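Local coordinates for protein malonate decarboxylase subunit alpha (Acinetobacter baumannii ATCC 17978, PDB 6MPR) that probably acts as the acyl-carrier-protein transferase of malonate decarboxylase, exchanging acetyl for malonyl on the carrier protein, at residues S317-G322 with R350-L355; F74-L79 with R99-D104. All blocks are in the same frame, centred on the assembly; numbering follows the deposited sequence. Where two conformers were deposited one is given.

Contact 1. Residues S317-G322 with R350-L355; sequences SVHCFG and RMMCQL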
ATOM      1  N   SER A 317     -14.159  -7.078 -13.877  1.00 10.55           N
ATOM      2  CA  SER A 317     -12.758  -7.324 -13.583  1.00  9.28           C
ATOM      3  C   SER A 317     -12.636  -7.825 -12.152  1.00  9.09           C
ATOM      4  O   SER A 317     -13.367  -7.384 -11.258  1.00  9.91           O
ATOM      5  CB  SER A 317     -11.926  -6.055 -13.774  1.00 12.39           C
ATOM      6  OG  SER A 317     -12.237  -5.087 -12.781  1.00 11.84           O
ATOM      7  N   VAL A 318     -11.711  -8.750 -11.945  1.00 13.12           N
ATOM      8  CA  VAL A 318     -11.366  -9.221 -10.606  1.00  8.27           C
ATOM      9  C   VAL A 318      -9.856  -9.316 -10.538  1.00  8.52           C
ATOM     10  O   VAL A 318      -9.244 -10.010 -11.362  1.00 10.64           O
ATOM     11  CB  VAL A 318     -11.980 -10.595 -10.291  1.00  8.34           C
ATOM     12  CG1 VAL A 318     -11.610 -11.043  -8.874  1.00  8.04           C
ATOM     13  CG2 VAL A 318     -13.472 -10.580 -10.477  1.00  8.67           C
ATOM     14  N   HIS A 319      -9.259  -8.633  -9.564  1.00  8.21           N
ATOM     15  CA  HIS A 319      -7.874  -8.850  -9.163  1.00 10.97           C
ATOM     16  C   HIS A 319      -7.862  -9.625  -7.851  1.00  7.27           C
ATOM     17  O   HIS A 319      -8.665  -9.344  -6.960  1.00 10.54           O
ATOM     18  CB  HIS A 319      -7.129  -7.524  -8.993  1.00  8.82           C
ATOM     19  CG  HIS A 319      -5.656  -7.708  -8.866  1.00  8.94           C
ATOM     20  ND1 HIS A 319      -5.020  -7.765  -7.642  1.00 10.54           N
ATOM     21  CD2 HIS A 319      -4.704  -7.954  -9.799  1.00  8.52           C
ATOM     22  CE1 HIS A 319      -3.733  -7.992  -7.831  1.00  7.97           C
ATOM     23  NE2 HIS A 319      -3.516  -8.120  -9.130  1.00  8.51           N
ATOM     24  N   CYS A 320      -6.949 -10.596  -7.727  1.00 10.57           N
ATOM     25  CA  CYS A 320      -7.035 -11.627  -6.693  1.00  8.38           C
ATOM     26  C   CYS A 320      -5.856 -11.573  -5.731  1.00  7.39           C
ATOM     27  O   CYS A 320      -4.712 -11.401  -6.157  1.00 11.45           O
ATOM     28  CB  CYS A 320      -7.059 -13.032  -7.306  1.00  7.26           C
ATOM     29  SG  CYS A 320      -8.472 -13.365  -8.358  1.00  9.80           S
ATOM     30  N   PHE A 321      -6.155 -11.771  -4.428  1.00  6.79           N
ATOM     31  CA  PHE A 321      -5.112 -11.949  -3.423  1.00 12.08           C
ATOM     32  C   PHE A 321      -4.445 -13.316  -3.535  1.00  9.81           C
ATOM     33  O   PHE A 321      -3.262 -13.456  -3.202  1.00 10.57           O
ATOM     34  CB  PHE A 321      -5.700 -11.817  -2.016  1.00 12.47           C
ATOM     35  CG  PHE A 321      -6.638 -10.662  -1.830  1.00 12.30           C
ATOM     36  CD1 PHE A 321      -6.157  -9.403  -1.511  1.00  9.88           C
ATOM     37  CD2 PHE A 321      -8.004 -10.847  -1.952  1.00 11.06           C
ATOM     38  CE1 PHE A 321      -7.027  -8.343  -1.304  1.00  8.81           C
ATOM     39  CE2 PHE A 321      -8.887  -9.794  -1.753  1.00 11.62           C
ATOM     40  CZ  PHE A 321      -8.404  -8.539  -1.443  1.00  9.69           C
ATOM     41  N   GLY A 322      -5.193 -14.318  -3.990  1.00  9.44           N
ATOM     42  CA  GLY A 322      -4.774 -15.701  -4.084  1.00  8.59           C
ATOM     43  C   GLY A 322      -5.720 -16.442  -5.005  1.00 13.90           C
ATOM     44  O   GLY A 322      -6.605 -15.848  -5.620  1.00 13.14           O
ATOM     45  N   ARG A 350      -1.018 -10.689  -3.442  1.00  8.62           N
ATOM     46  CA  ARG A 350      -1.743 -10.202  -2.265  1.00  8.96           C
ATOM     47  C   ARG A 350      -1.366  -8.763  -1.937  1.00  9.93           C
ATOM     48  O   ARG A 350      -2.238  -7.955  -1.582  1.00  8.59           O
ATOM     49  CB  ARG A 350      -1.520 -11.125  -1.053  1.00 11.49           C
ATOM     50  CG  ARG A 350      -2.161 -10.575   0.251  1.00  8.89           C
ATOM     51  CD  ARG A 350      -2.390 -11.662   1.308  1.00  8.51           C
ATOM     52  NE  ARG A 350      -3.578 -12.458   0.996  1.00 12.49           N
ATOM     53  CZ  ARG A 350      -3.567 -13.731   0.611  1.00 10.86           C
ATOM     54  NH1 ARG A 350      -2.424 -14.390   0.512  1.00  9.51           N
ATOM     55  NH2 ARG A 350      -4.706 -14.361   0.331  1.00 12.28           N
ATOM     56  N   MET A 351      -0.090  -8.400  -2.078  1.00  8.19           N
ATOM     57  CA  MET A 351       0.299  -7.016  -1.811  0.56 10.07           C
ATOM     58  C   MET A 351      -0.416  -6.051  -2.752  1.00  9.41           C
ATOM     59  O   MET A 351      -0.968  -5.027  -2.314  1.00  7.71           O
ATOM     60  CB  MET A 351       1.812  -6.836  -1.925  0.56 11.10           C
ATOM     61  CG  MET A 351       2.206  -5.363  -1.800  0.56 10.64           C
ATOM     62  SD  MET A 351       3.746  -5.039  -0.950  0.56 35.17           S
ATOM     63  CE  MET A 351       4.946  -5.164  -2.259  0.56 36.79           C
ATOM     64  N   MET A 352      -0.425  -6.356  -4.054  1.00  9.03           N
ATOM     65  CA  MET A 352      -1.045  -5.442  -5.014  1.00 10.84           C
ATOM     66  C   MET A 352      -2.553  -5.371  -4.821  1.00 11.04           C
ATOM     67  O   MET A 352      -3.155  -4.288  -4.914  1.00  8.91           O
ATOM     68  CB  MET A 352      -0.685  -5.870  -6.437  1.00  8.08           C
ATOM     69  CG  MET A 352      -1.237  -4.993  -7.557  1.00 11.66           C
ATOM     70  SD  MET A 352      -0.650  -5.648  -9.145  1.00 16.05           S
ATOM     71  CE  MET A 352       1.059  -5.106  -9.097  1.00 12.55           C
ATOM     72  N   CYS A 353      -3.168  -6.512  -4.524  1.00  8.53           N
ATOM     73  CA  CYS A 353      -4.610  -6.549  -4.353  1.00  9.54           C
ATOM     74  C   CYS A 353      -5.029  -5.831  -3.075  1.00  8.25           C
ATOM     75  O   CYS A 353      -6.013  -5.091  -3.070  1.00  8.95           O
ATOM     76  CB  CYS A 353      -5.073  -8.003  -4.341  1.00  7.75           C
ATOM     77  SG  CYS A 353      -6.801  -8.230  -4.691  1.00 10.51           S
ATOM     78  N   GLN A 354      -4.297  -6.047  -1.975  1.00  7.91           N
ATOM     79  CA  GLN A 354      -4.587  -5.309  -0.740  1.00  9.73           C
ATOM     80  C   GLN A 354      -4.384  -3.810  -0.927  1.00  7.15           C
ATOM     81  O   GLN A 354      -5.175  -3.004  -0.423  1.00  8.55           O
ATOM     82  CB  GLN A 354      -3.704  -5.819   0.393  1.00 12.46           C
ATOM     83  CG  GLN A 354      -4.165  -7.124   1.016  1.00  9.85           C
ATOM     84  CD  GLN A 354      -5.356  -6.938   1.924  1.00  9.83           C
ATOM     85  OE1 GLN A 354      -5.478  -5.912   2.595  1.00  9.50           O
ATOM     86  NE2 GLN A 354      -6.244  -7.924   1.953  1.00 10.48           N
ATOM     87  N   LEU A 355      -3.326  -3.414  -1.650  1.00  8.83           N
ATOM     88  CA  LEU A 355      -3.129  -1.993  -1.938  1.00 12.97           C
ATOM     89  C   LEU A 355      -4.323  -1.413  -2.697  1.00  9.64           C
ATOM     90  O   LEU A 355      -4.821  -0.328  -2.362  1.00 10.54           O
ATOM     91  CB  LEU A 355      -1.845  -1.792  -2.739  1.00 12.49           C
ATOM     92  CG  LEU A 355      -1.317  -0.357  -2.748  1.00 29.58           C
ATOM     93  CD1 LEU A 355      -1.072   0.143  -1.315  1.00 25.25           C
ATOM     94  CD2 LEU A 355      -0.047  -0.284  -3.584  1.00 38.22           C
TER
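Cys353 puts its thiol squarely over the Phe321 ring, a cysteine sulfur-aromatic contact that joins the loop following strand 317-319 of the mixed sheet to helix 350-359. The evidence is direct: SG of Cys353 lies 3.4 Å from the ring centroid of Phe321, and the vector to it is only 14° off the ring normal. With SG anti to the backbone N (chi1 -160°), the same sulfur is brought to the last residue of the strand, where ND1 of His319 donates a hydrogen bond of 3.5 Å to SG of Cys353, fairly straight at 159° although the sulfur is tilted somewhat from the imidazole plane. CB of Cys353 lies 3.3 Å from both ND1 of His319 and CD1 of Phe321. One small residue thus meets the histidine at its edge and the phenylalanine over its face.

Neighbouring helix residues extend this grip. Met352 crosses His319 at about a right angle and brings SD to 3.8 Å from NE2 of His319, oblique to the ring. The chain of Gln354 is bent at chi2, which turns CD back; NE2 of Gln354 is 3.4 Å from CE1 of Phe321, while OE1 of Gln354 is hydrogen-bonded to Asn393.

Further out, Phe339 packs edge-to-face against His319, Val151 of the second subunit also touches that histidine, and the helix adds Leu355 against Ser148 of that subunit. Arg350 directs NH1 into salt bridges with Glu179 and Asp180. Its guanidinium lies flat beneath the backbone carbonyl of Phe321, whose O sits over the centre of the plane, 3.8 Å from CZ of Arg350.

Contact 2. Residues F74-L79 with R99-D104; sequences FLSRSL and RSEHLD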
ATOM      1  N   PHE A  74       6.204 -28.239   4.109  1.00 11.00           N
ATOM      2  CA  PHE A  74       7.415 -29.049   4.216  1.00 11.85           C
ATOM      3  C   PHE A  74       8.505 -28.288   4.961  1.00 11.03           C
ATOM      4  O   PHE A  74       9.161 -28.843   5.856  1.00 12.50           O
ATOM      5  CB  PHE A  74       7.879 -29.462   2.820  1.00 12.74           C
ATOM      6  CG  PHE A  74       9.165 -30.224   2.796  1.00 18.81           C
ATOM      7  CD1 PHE A  74       9.269 -31.465   3.409  1.00 15.28           C
ATOM      8  CD2 PHE A  74      10.259 -29.713   2.133  1.00 17.92           C
ATOM      9  CE1 PHE A  74      10.464 -32.182   3.361  1.00 18.05           C
ATOM     10  CE2 PHE A  74      11.453 -30.412   2.095  1.00 15.31           C
ATOM     11  CZ  PHE A  74      11.549 -31.649   2.705  1.00 18.76           C
ATOM     12  N   LEU A  75       8.686 -27.006   4.642  1.00  9.90           N
ATOM     13  CA  LEU A  75       9.711 -26.228   5.339  1.00 10.55           C
ATOM     14  C   LEU A  75       9.338 -25.992   6.798  1.00  9.36           C
ATOM     15  O   LEU A  75      10.201 -26.076   7.678  1.00 11.23           O
ATOM     16  CB  LEU A  75       9.959 -24.891   4.624  1.00 11.85           C
ATOM     17  CG  LEU A  75      10.523 -24.976   3.204  1.00 11.24           C
ATOM     18  CD1 LEU A  75      10.742 -23.569   2.595  1.00 11.86           C
ATOM     19  CD2 LEU A  75      11.798 -25.806   3.170  1.00 12.79           C
ATOM     20  N   SER A  76       8.060 -25.712   7.081  1.00 12.16           N
ATOM     21  CA  SER A  76       7.667 -25.480   8.469  1.00 14.44           C
ATOM     22  C   SER A  76       7.743 -26.763   9.292  1.00 13.14           C
ATOM     23  O   SER A  76       8.224 -26.733  10.429  1.00 14.35           O
ATOM     24  CB  SER A  76       6.272 -24.848   8.545  1.00 13.14           C
ATOM     25  OG  SER A  76       5.286 -25.651   7.917  1.00 13.72           O
ATOM     26  N   ARG A  77       7.301 -27.905   8.738  1.00 12.85           N
ATOM     27  CA  ARG A  77       7.437 -29.169   9.463  1.00 14.82           C
ATOM     28  C   ARG A  77       8.906 -29.501   9.693  1.00 17.51           C
ATOM     29  O   ARG A  77       9.278 -30.016  10.760  1.00 15.30           O
ATOM     30  CB  ARG A  77       6.747 -30.313   8.706  1.00 16.01           C
ATOM     31  CG  ARG A  77       5.217 -30.277   8.755  1.00 17.95           C
ATOM     32  CD  ARG A  77       4.587 -31.483   8.035  1.00 18.60           C
ATOM     33  NE  ARG A  77       4.460 -31.277   6.587  1.00 15.51           N
ATOM     34  CZ  ARG A  77       5.206 -31.908   5.678  1.00 21.58           C
ATOM     35  NH1 ARG A  77       6.129 -32.782   6.059  1.00 16.76           N
ATOM     36  NH2 ARG A  77       5.029 -31.674   4.382  1.00 17.37           N
ATOM     37  N   SER A  78       9.758 -29.200   8.706  1.00 15.52           N
ATOM     38  CA  SER A  78      11.182 -29.486   8.846  1.00 15.13           C
ATOM     39  C   SER A  78      11.817 -28.568   9.880  1.00 14.42           C
ATOM     40  O   SER A  78      12.591 -29.019  10.731  1.00 14.43           O
ATOM     41  CB  SER A  78      11.896 -29.351   7.491  1.00 15.85           C
ATOM     42  OG  SER A  78      11.437 -30.301   6.527  1.00 17.09           O
ATOM     43  N   LEU A  79      11.494 -27.271   9.831  1.00 12.91           N
ATOM     44  CA  LEU A  79      12.050 -26.342  10.812  1.00 10.40           C
ATOM     45  C   LEU A  79      11.721 -26.780  12.238  1.00 15.78           C
ATOM     46  O   LEU A  79      12.574 -26.709  13.132  1.00 14.58           O
ATOM     47  CB  LEU A  79      11.523 -24.929  10.541  1.00 10.24           C
ATOM     48  CG  LEU A  79      12.095 -23.816  11.421  1.00 12.17           C
ATOM     49  CD1 LEU A  79      13.588 -23.671  11.179  1.00 12.82           C
ATOM     50  CD2 LEU A  79      11.385 -22.502  11.132  1.00 13.43           C
ATOM     51  N   ARG A  99      -0.832 -23.433  10.734  1.00 41.29           N
ATOM     52  CA  ARG A  99      -0.345 -24.801  10.883  1.00 30.90           C
ATOM     53  C   ARG A  99       0.031 -25.078  12.335  1.00 26.66           C
ATOM     54  O   ARG A  99       0.531 -24.202  13.038  1.00 29.28           O
ATOM     55  CB  ARG A  99       0.871 -25.048   9.977  1.00 25.91           C
ATOM     56  CG  ARG A  99       0.673 -24.774   8.475  1.00 26.32           C
ATOM     57  CD  ARG A  99       0.142 -25.993   7.708  1.00 22.74           C
ATOM     58  NE  ARG A  99       0.905 -27.199   8.007  1.00 16.08           N
ATOM     59  CZ  ARG A  99       0.519 -28.439   7.704  1.00 19.14           C
ATOM     60  NH1 ARG A  99      -0.621 -28.649   7.056  1.00 20.72           N
ATOM     61  NH2 ARG A  99       1.282 -29.473   8.049  1.00 24.46           N
ATOM     62  N   SER A 100      -0.221 -26.309  12.788  1.00 21.31           N
ATOM     63  CA  SER A 100       0.143 -26.684  14.151  1.00 23.32           C
ATOM     64  C   SER A 100       1.646 -26.553  14.397  1.00 27.30           C
ATOM     65  O   SER A 100       2.068 -26.119  15.474  1.00 26.79           O
ATOM     66  CB  SER A 100      -0.312 -28.114  14.438  1.00 32.41           C
ATOM     67  OG  SER A 100       0.339 -29.033  13.582  1.00 37.93           O
ATOM     68  N   GLU A 101       2.475 -26.942  13.424  1.00 19.16           N
ATOM     69  CA  GLU A 101       3.915 -26.853  13.652  1.00 16.57           C
ATOM     70  C   GLU A 101       4.396 -25.407  13.769  1.00 14.90           C
ATOM     71  O   GLU A 101       5.479 -25.178  14.314  1.00 16.26           O
ATOM     72  CB  GLU A 101       4.687 -27.603  12.556  1.00 16.02           C
ATOM     73  CG  GLU A 101       4.695 -26.952  11.160  1.00 17.87           C
ATOM     74  CD  GLU A 101       3.526 -27.388  10.284  1.00 25.83           C
ATOM     75  OE1 GLU A 101       3.522 -27.042   9.074  1.00 20.14           O
ATOM     76  OE2 GLU A 101       2.618 -28.080  10.802  1.00 20.73           O
ATOM     77  N   HIS A 102       3.621 -24.424  13.289  1.00 13.15           N
ATOM     78  CA  HIS A 102       4.010 -23.031  13.504  1.00 16.46           C
ATOM     79  C   HIS A 102       4.126 -22.736  14.987  1.00 15.80           C
ATOM     80  O   HIS A 102       5.119 -22.168  15.451  1.00 14.42           O
ATOM     81  CB  HIS A 102       3.000 -22.077  12.877  1.00 14.19           C
ATOM     82  CG  HIS A 102       2.931 -22.163  11.393  1.00 14.30           C
ATOM     83  ND1 HIS A 102       1.900 -21.609  10.669  1.00 14.00           N
ATOM     84  CD2 HIS A 102       3.765 -22.729  10.492  1.00 14.37           C
ATOM     85  CE1 HIS A 102       2.091 -21.843   9.384  1.00 17.01           C
ATOM     86  NE2 HIS A 102       3.220 -22.513   9.248  1.00 16.22           N
ATOM     87  N   LEU A 103       3.112 -23.127  15.753  1.00 15.47           N
ATOM     88  CA  LEU A 103       3.149 -22.875  17.179  1.00 15.96           C
ATOM     89  C   LEU A 103       4.044 -23.874  17.900  1.00 16.73           C
ATOM     90  O   LEU A 103       4.603 -23.539  18.951  1.00 15.84           O
ATOM     91  CB  LEU A 103       1.718 -22.860  17.720  1.00 14.16           C
ATOM     92  CG  LEU A 103       0.926 -21.697  17.105  1.00 20.58           C
ATOM     93  CD1 LEU A 103      -0.509 -21.643  17.598  1.00 22.40           C
ATOM     94  CD2 LEU A 103       1.623 -20.364  17.358  1.00 20.44           C
ATOM     95  N   ASP A 104       4.243 -25.078  17.334  1.00 13.87           N
ATOM     96  CA  ASP A 104       5.200 -26.017  17.916  1.00 14.39           C
ATOM     97  C   ASP A 104       6.605 -25.414  18.003  1.00 14.12           C
ATOM     98  O   ASP A 104       7.376 -25.763  18.908  1.00 16.17           O
ATOM     99  CB  ASP A 104       5.253 -27.316  17.105  1.00 22.52           C
ATOM    100  CG  ASP A 104       3.934 -28.103  17.124  1.00 31.53           C
ATOM    101  OD1 ASP A 104       3.003 -27.769  17.898  1.00 27.48           O
ATOM    102  OD2 ASP A 104       3.830 -29.070  16.336  1.00 31.96           O
TER
HETATM  103  O   HOH W   1       3.937 -23.417   6.732  1.00 12.56           O
HETATM  104  O   HOH W   2       7.001 -24.622  11.737  1.00 18.62           O
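Ser76 and Glu101 meet at the tight heart of this contact, where OG of Ser76 donates a short 2.5 Å hydrogen bond to OE1 of Glu101. The backbone O of Asp73 is a second acceptor competing for the same hydroxyl hydrogen. The two residues lie on helices 73-79 and 100-107, successive helices of a β-α-β-α-β run with strand 90-94 between them; the short axes approach to 8.8 Å at 33°, roughly parallel. Glu101 has its CG between the backbone N and the carbonyl carbon and then bends at chi2, and the carboxylate ends beside Ser76.

OE1 is gripped twice. OG of Ser76 meets the anti lone pair of OE1, away from the other oxygen, whereas NE of Arg99 comes on the syn side at 2.8 Å from OE1 of Glu101, with an N-H...O angle of 170° and close to the guanidinium plane; a weak bond from NH2 to OE2 completes the salt bridge. CB of Arg99 lies over the centre of one face of the His102 ring, and the edge of that imidazole meets CB of Ser76, 3.8 Å from CD2 of His102. Two waters bridge this buried part: one links OG of Ser76 to NE2 of His102, and a second donates to O of Ser76 and, weakly, to O of Glu101.

The partly exposed side is looser. NH2 of Arg99 is 3.9 Å from NE of Arg77, a pair of like charges whose guanidinium planes stand 70° apart. Arg77 forms salt bridges with Asp226 and Asp73; Arg99 also makes a cation-pi contact with Tyr230.

Chiefly because of the Arg99 NE salt bridge, the buried Glu101 carboxylate is probably ionised, and its negative charge should soften the repulsion between the two arginines.

Contact 2 comes first along the chain and closes before contact 1 opens. Their centres are 27 Å apart and their nearest atoms about 12 Å, without touching. They belong to different sheets: contact 2 pairs helices flanking strand 90-94 of the all-parallel sheet, whereas contact 1 sits at strand 317-319 of the mixed sheet. Contact 1 is the more central, about 10 Å from the chain centre against 22 Å, and packs against the second subunit, which contact 2 does not touch. Arg350 of contact 1 hydrogen-bonds Gln69, just ahead of helix 73-79, so a side chain near the mixed sheet reaches the parallel-sheet region; contact 2 stays within that region.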